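Local coordinates for phosphoglycerate kinase (Coxiella burnetii, PDB 4NG4), which catalyses the reversible transfer of a phosphate group between ATP and 3-phosphoglycerate in glycolysis, yielding 1,3-bisphosphoglycerate and ADP in one direction, at residues L20-N34 and A58-G72. Sequence-based numbering, arbitrary orientation.
Sequences LNLHNKRVMIREDLN and AIEQKARVMILSHLG
Backbone bonds from Arg64 N to Lys25 O (2.7 Å) through to Glu31 N and Leu68 O (2.7 Å) join strands 26-31 and 64-69 as parallel neighbours in the parallel alpha/beta N-terminal domain of phosphoglycerate kinase. Helix 46-60 completes the beta-alpha-beta crossover, ending in a Schellman motif with Lys62 at C-prime. Toward the C-terminal ends of the strands lie residues predicted to bind substrate, Asp32 to Asn34 and His70 to Gly72. There Leu33 N donates to Ser69 OG (2.9 Å), and Gly72 N reaches Asn34 OD1 (2.9 Å) from above the amide plane, so each segment grips the other. Arg30 bends at chi2 (74°), and its NH1 donates a hydrogen bond to His70 ND1 (3.3 Å), nearly in the ring plane; its NE is hydrogen-bonded to Ser161 OG. Asn34 CB packs obliquely against the ring, 3.3 Å from His70 NE2. Asp32 OD1 comes near His70 CE1 and makes a long, weak ion pair with Arg47, also predicted to bind substrate. At the opposite end of the strand pair, the extended Arg64 side chain reaches the turn 22-25, its NE giving weak hydrogen bonds to Asn24 O and OD1, and NH2 a further weak one to OD1. On one sheet face Met28 CE lies near Met66 SD and Met28 CG near Leu68 CD2, while Met66 CE rests against Arg26 CB. The other face packs toward helix 46-60: Ile29, with CG1 anti to its carbonyl carbon (chi1 -55°), sets CD1 4.1 Å from Ala58 CB. Just after the helix end, Val27 CG2 meets Ala63 CB at 3.7 Å.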
loop_
_atom_site.group_PDB
_atom_site.type_symbol
_atom_site.label_atom_id
_atom_site.label_comp_id
_atom_site.label_asym_id
_atom_site.label_seq_id
_atom_site.Cartn_x
_atom_site.Cartn_y
_atom_site.Cartn_z
ATOM N N LEU A 20 -25.930 6.234 -2.460
ATOM C CA LEU A 20 -26.403 7.620 -2.444
ATOM C C LEU A 20 -26.894 8.073 -3.818
ATOM O O LEU A 20 -26.401 7.617 -4.854
ATOM C CB LEU A 20 -25.295 8.547 -1.959
ATOM C CG LEU A 20 -24.828 8.321 -0.517
ATOM C CD1 LEU A 20 -23.439 8.972 -0.281
ATOM C CD2 LEU A 20 -25.873 8.835 0.483
ATOM N N ASN A 21 -27.862 8.984 -3.805
ATOM C CA ASN A 21 -28.478 9.499 -5.018
ATOM C C ASN A 21 -27.781 10.778 -5.500
ATOM O O ASN A 21 -27.813 11.804 -4.814
ATOM C CB ASN A 21 -29.957 9.759 -4.750
ATOM C CG ASN A 21 -30.563 10.723 -5.727
ATOM O OD1 ASN A 21 -30.984 10.345 -6.826
ATOM N ND2 ASN A 21 -30.621 11.988 -5.328
ATOM N N LEU A 22 -27.162 10.711 -6.681
ATOM C CA LEU A 22 -26.284 11.791 -7.187
ATOM C C LEU A 22 -26.927 12.651 -8.283
ATOM O O LEU A 22 -26.266 13.535 -8.845
ATOM C CB LEU A 22 -24.980 11.199 -7.731
ATOM C CG LEU A 22 -24.346 10.061 -6.930
ATOM C CD1 LEU A 22 -22.942 9.770 -7.454
ATOM C CD2 LEU A 22 -24.311 10.381 -5.449
ATOM N N HIS A 23 -28.199 12.387 -8.582
ATOM C CA HIS A 23 -28.930 13.124 -9.612
ATOM C C HIS A 23 -28.824 14.631 -9.383
ATOM O O HIS A 23 -29.304 15.148 -8.373
ATOM C CB HIS A 23 -30.412 12.703 -9.623
ATOM C CG HIS A 23 -31.129 13.003 -10.902
ATOM N ND1 HIS A 23 -32.082 12.156 -11.422
ATOM C CD2 HIS A 23 -31.027 14.034 -11.772
ATOM C CE1 HIS A 23 -32.538 12.654 -12.555
ATOM N NE2 HIS A 23 -31.918 13.796 -12.789
ATOM N N ASN A 24 -28.159 15.316 -10.316
ATOM C CA ASN A 24 -28.128 16.785 -10.374
ATOM C C ASN A 24 -27.414 17.454 -9.198
ATOM O O ASN A 24 -27.533 18.664 -9.001
ATOM C CB ASN A 24 -29.557 17.345 -10.503
ATOM C CG ASN A 24 -29.637 18.523 -11.443
ATOM O OD1 ASN A 24 -29.246 19.640 -11.103
ATOM N ND2 ASN A 24 -30.152 18.278 -12.638
ATOM N N LYS A 25 -26.663 16.676 -8.426
ATOM C CA LYS A 25 -25.966 17.216 -7.268
ATOM C C LYS A 25 -24.551 17.643 -7.643
ATOM O O LYS A 25 -24.019 17.246 -8.685
ATOM C CB LYS A 25 -25.941 16.186 -6.134
ATOM C CG LYS A 25 -27.267 16.059 -5.380
ATOM C CD LYS A 25 -27.079 15.308 -4.063
ATOM C CE LYS A 25 -28.224 15.537 -3.085
ATOM N NZ LYS A 25 -27.809 15.139 -1.705
ATOM N N ARG A 26 -23.960 18.480 -6.797
ATOM C CA ARG A 26 -22.547 18.827 -6.915
ATOM C C ARG A 26 -21.761 17.793 -6.142
ATOM O O ARG A 26 -21.956 17.650 -4.936
ATOM C CB ARG A 26 -22.269 20.210 -6.337
ATOM C CG ARG A 26 -22.916 21.356 -7.102
ATOM C CD ARG A 26 -22.615 22.666 -6.412
ATOM N NE ARG A 26 -23.385 22.823 -5.177
ATOM C CZ ARG A 26 -22.979 23.494 -4.094
ATOM N NH1 ARG A 26 -21.781 24.079 -4.046
ATOM N NH2 ARG A 26 -23.779 23.576 -3.034
ATOM N N VAL A 27 -20.889 17.068 -6.842
ATOM C CA VAL A 27 -20.169 15.942 -6.258
ATOM C C VAL A 27 -18.686 16.169 -6.375
ATOM O O VAL A 27 -18.161 16.361 -7.468
ATOM C CB VAL A 27 -20.526 14.607 -6.947
ATOM C CG1 VAL A 27 -19.685 13.472 -6.375
ATOM C CG2 VAL A 27 -22.018 14.307 -6.791
ATOM N N MET A 28 -18.022 16.113 -5.229
ATOM C CA MET A 28 -16.598 16.368 -5.125
ATOM C C MET A 28 -15.885 15.035 -4.870
ATOM O O MET A 28 -16.007 14.456 -3.787
ATOM C CB MET A 28 -16.362 17.359 -3.987
ATOM C CG MET A 28 -15.154 18.250 -4.162
ATOM S SD MET A 28 -15.074 19.507 -2.873
ATOM C CE MET A 28 -14.702 20.951 -3.871
ATOM N N ILE A 29 -15.176 14.542 -5.884
ATOM C CA ILE A 29 -14.473 13.262 -5.807
ATOM C C ILE A 29 -12.970 13.476 -5.626
ATOM O O ILE A 29 -12.306 13.984 -6.521
ATOM C CB ILE A 29 -14.693 12.427 -7.085
ATOM C CG1 ILE A 29 -16.182 12.235 -7.353
ATOM C CG2 ILE A 29 -14.017 11.067 -6.970
ATOM C CD1 ILE A 29 -16.448 11.634 -8.712
ATOM N N ARG A 30 -12.442 13.066 -4.475
ATOM C CA ARG A 30 -11.003 13.094 -4.232
ATOM C C ARG A 30 -10.381 11.825 -4.800
ATOM O O ARG A 30 -10.657 10.706 -4.339
ATOM C CB ARG A 30 -10.705 13.204 -2.735
ATOM C CG ARG A 30 -9.196 13.236 -2.369
ATOM C CD ARG A 30 -8.555 14.552 -2.691
ATOM N NE ARG A 30 -7.245 14.710 -2.062
ATOM C CZ ARG A 30 -6.100 14.226 -2.541
ATOM N NH1 ARG A 30 -6.072 13.524 -3.663
ATOM N NH2 ARG A 30 -4.975 14.425 -1.869
ATOM N N GLU A 31 -9.515 12.012 -5.786
ATOM C CA GLU A 31 -8.829 10.910 -6.440
ATOM C C GLU A 31 -7.303 11.064 -6.301
ATOM O O GLU A 31 -6.801 12.124 -5.923
ATOM C CB GLU A 31 -9.219 10.869 -7.913
ATOM C CG GLU A 31 -10.713 10.689 -8.175
ATOM C CD GLU A 31 -11.170 9.249 -8.100
ATOM O OE1 GLU A 31 -10.316 8.363 -7.926
ATOM O OE2 GLU A 31 -12.401 9.006 -8.224
ATOM N N ASP A 32 -6.594 9.970 -6.580
ATOM C CA ASP A 32 -5.135 9.920 -6.629
ATOM C C ASP A 32 -4.771 9.861 -8.107
ATOM O O ASP A 32 -4.653 8.802 -8.694
ATOM C CB ASP A 32 -4.609 8.705 -5.852
ATOM C CG ASP A 32 -3.079 8.618 -5.828
ATOM O OD1 ASP A 32 -2.377 9.500 -6.374
ATOM O OD2 ASP A 32 -2.548 7.643 -5.249
ATOM N N LEU A 33 -4.640 11.032 -8.703
ATOM C CA LEU A 33 -4.217 11.188 -10.101
ATOM C C LEU A 33 -2.755 11.658 -10.172
ATOM O O LEU A 33 -2.347 12.229 -11.169
ATOM C CB LEU A 33 -5.135 12.205 -10.796
ATOM C CG LEU A 33 -6.635 12.031 -10.507
ATOM C CD1 LEU A 33 -7.475 12.994 -11.358
ATOM C CD2 LEU A 33 -7.084 10.584 -10.721
ATOM N N ASN A 34 -1.995 11.388 -9.105
ATOM C CA ASN A 34 -0.597 11.831 -8.917
ATOM C C ASN A 34 0.359 11.032 -9.799
ATOM O O ASN A 34 1.108 10.201 -9.319
ATOM C CB ASN A 34 -0.213 11.682 -7.420
ATOM C CG ASN A 34 1.184 12.159 -7.103
ATOM O OD1 ASN A 34 1.692 13.078 -7.709
ATOM N ND2 ASN A 34 1.804 11.534 -6.129
ATOM N N ALA A 58 -20.412 8.656 -11.910
ATOM C CA ALA A 58 -20.949 9.945 -11.469
ATOM C C ALA A 58 -21.624 10.677 -12.621
ATOM O O ALA A 58 -22.741 11.156 -12.479
ATOM C CB ALA A 58 -19.854 10.798 -10.881
ATOM N N ILE A 59 -20.938 10.747 -13.758
ATOM C CA ILE A 59 -21.473 11.346 -14.992
ATOM C C ILE A 59 -22.720 10.596 -15.495
ATOM O O ILE A 59 -23.700 11.219 -15.910
ATOM C CB ILE A 59 -20.392 11.351 -16.101
ATOM C CG1 ILE A 59 -19.251 12.298 -15.728
ATOM C CG2 ILE A 59 -20.962 11.755 -17.433
ATOM C CD1 ILE A 59 -17.975 12.032 -16.502
ATOM N N GLU A 60 -22.681 9.266 -15.446
ATOM C CA GLU A 60 -23.787 8.434 -15.919
ATOM C C GLU A 60 -25.041 8.661 -15.081
ATOM O O GLU A 60 -26.163 8.566 -15.597
ATOM C CB GLU A 60 -23.399 6.954 -15.888
ATOM C CG GLU A 60 -24.393 6.012 -16.573
ATOM C CD GLU A 60 -24.061 4.536 -16.348
ATOM O OE1 GLU A 60 -22.991 4.248 -15.759
ATOM O OE2 GLU A 60 -24.874 3.666 -16.758
ATOM N N GLN A 61 -24.854 8.959 -13.795
ATOM C CA GLN A 61 -25.964 9.354 -12.921
ATOM C C GLN A 61 -26.216 10.869 -12.945
ATOM O O GLN A 61 -27.022 11.390 -12.167
ATOM C CB GLN A 61 -25.713 8.875 -11.494
ATOM C CG GLN A 61 -25.697 7.363 -11.374
ATOM C CD GLN A 61 -25.320 6.892 -9.995
ATOM O OE1 GLN A 61 -25.438 7.637 -9.023
ATOM N NE2 GLN A 61 -24.870 5.645 -9.898
ATOM N N LYS A 62 -25.528 11.557 -13.856
ATOM C CA LYS A 62 -25.710 12.989 -14.117
ATOM C C LYS A 62 -25.424 13.866 -12.896
ATOM O O LYS A 62 -26.143 14.819 -12.585
ATOM C CB LYS A 62 -27.082 13.261 -14.761
ATOM C CG LYS A 62 -27.014 13.202 -16.286
ATOM C CD LYS A 62 -28.334 12.867 -16.935
ATOM C CE LYS A 62 -28.225 13.024 -18.439
ATOM N NZ LYS A 62 -29.456 12.597 -19.143
ATOM N N ALA A 63 -24.327 13.536 -12.227
ATOM C CA ALA A 63 -23.767 14.394 -11.195
ATOM C C ALA A 63 -23.138 15.612 -11.857
ATOM O O ALA A 63 -22.852 15.601 -13.060
ATOM C CB ALA A 63 -22.723 13.637 -10.378
ATOM N N ARG A 64 -22.957 16.667 -11.070
ATOM C CA ARG A 64 -22.127 17.794 -11.464
ATOM C C ARG A 64 -20.777 17.533 -10.817
ATOM O O ARG A 64 -20.616 17.734 -9.615
ATOM C CB ARG A 64 -22.726 19.114 -10.972
ATOM C CG ARG A 64 -24.181 19.343 -11.380
ATOM C CD ARG A 64 -24.895 20.238 -10.373
ATOM N NE ARG A 64 -26.141 20.783 -10.913
ATOM C CZ ARG A 64 -26.256 21.938 -11.566
ATOM N NH1 ARG A 64 -25.201 22.722 -11.773
ATOM N NH2 ARG A 64 -27.442 22.314 -12.019
ATOM N N VAL A 65 -19.812 17.069 -11.607
ATOM C CA VAL A 65 -18.600 16.453 -11.038
ATOM C C VAL A 65 -17.390 17.383 -10.907
ATOM O O VAL A 65 -16.926 17.952 -11.892
ATOM C CB VAL A 65 -18.173 15.200 -11.849
ATOM C CG1 VAL A 65 -16.726 14.847 -11.564
ATOM C CG2 VAL A 65 -19.082 14.029 -11.526
ATOM N N MET A 66 -16.890 17.510 -9.680
ATOM C CA MET A 66 -15.641 18.212 -9.403
ATOM C C MET A 66 -14.561 17.203 -8.984
ATOM O O MET A 66 -14.625 16.636 -7.891
ATOM C CB MET A 66 -15.846 19.232 -8.286
ATOM C CG MET A 66 -16.696 20.423 -8.670
ATOM S SD MET A 66 -17.231 21.392 -7.232
ATOM C CE MET A 66 -18.630 20.419 -6.697
ATOM N N ILE A 67 -13.578 16.989 -9.852
ATOM C CA ILE A 67 -12.538 15.996 -9.600
ATOM C C ILE A 67 -11.363 16.623 -8.859
ATOM O O ILE A 67 -10.739 17.554 -9.350
ATOM C CB ILE A 67 -12.007 15.373 -10.901
ATOM C CG1 ILE A 67 -13.155 14.784 -11.736
ATOM C CG2 ILE A 67 -10.972 14.300 -10.568
ATOM C CD1 ILE A 67 -12.749 14.419 -13.149
ATOM N N LEU A 68 -11.041 16.076 -7.697
ATOM C CA LEU A 68 -10.039 16.658 -6.809
ATOM C C LEU A 68 -8.805 15.742 -6.721
ATOM O O LEU A 68 -8.947 14.528 -6.625
ATOM C CB LEU A 68 -10.672 16.856 -5.434
ATOM C CG LEU A 68 -10.268 18.083 -4.632
ATOM C CD1 LEU A 68 -10.556 19.409 -5.375
ATOM C CD2 LEU A 68 -10.988 18.015 -3.300
ATOM N N SER A 69 -7.606 16.309 -6.802
ATOM C CA SER A 69 -6.385 15.500 -6.709
ATOM C C SER A 69 -5.133 16.283 -6.336
ATOM O O SER A 69 -5.091 17.508 -6.420
ATOM C CB SER A 69 -6.095 14.750 -8.011
ATOM O OG SER A 69 -5.088 13.773 -7.798
ATOM N N HIS A 70 -4.117 15.543 -5.903
ATOM C CA HIS A 70 -2.832 16.134 -5.615
ATOM C C HIS A 70 -1.911 15.827 -6.788
ATOM O O HIS A 70 -2.275 15.054 -7.668
ATOM C CB HIS A 70 -2.274 15.638 -4.273
ATOM C CG HIS A 70 -1.926 14.185 -4.256
ATOM N ND1 HIS A 70 -2.878 13.194 -4.169
ATOM C CD2 HIS A 70 -0.727 13.556 -4.310
ATOM C CE1 HIS A 70 -2.281 12.014 -4.166
ATOM N NE2 HIS A 70 -0.977 12.206 -4.260
ATOM N N LEU A 71 -0.746 16.475 -6.821
ATOM C CA LEU A 71 0.290 16.185 -7.819
ATOM C C LEU A 71 1.617 16.676 -7.282
ATOM O O LEU A 71 1.774 17.854 -7.003
ATOM C CB LEU A 71 -0.021 16.863 -9.149
ATOM C CG LEU A 71 0.755 16.389 -10.381
ATOM C CD1 LEU A 71 0.345 17.204 -11.609
ATOM C CD2 LEU A 71 2.232 16.512 -10.176
ATOM N N GLY A 72 2.561 15.768 -7.119
ATOM C CA GLY A 72 3.856 16.112 -6.568
ATOM C C GLY A 72 3.809 16.758 -5.189
ATOM O O GLY A 72 2.879 16.536 -4.401
#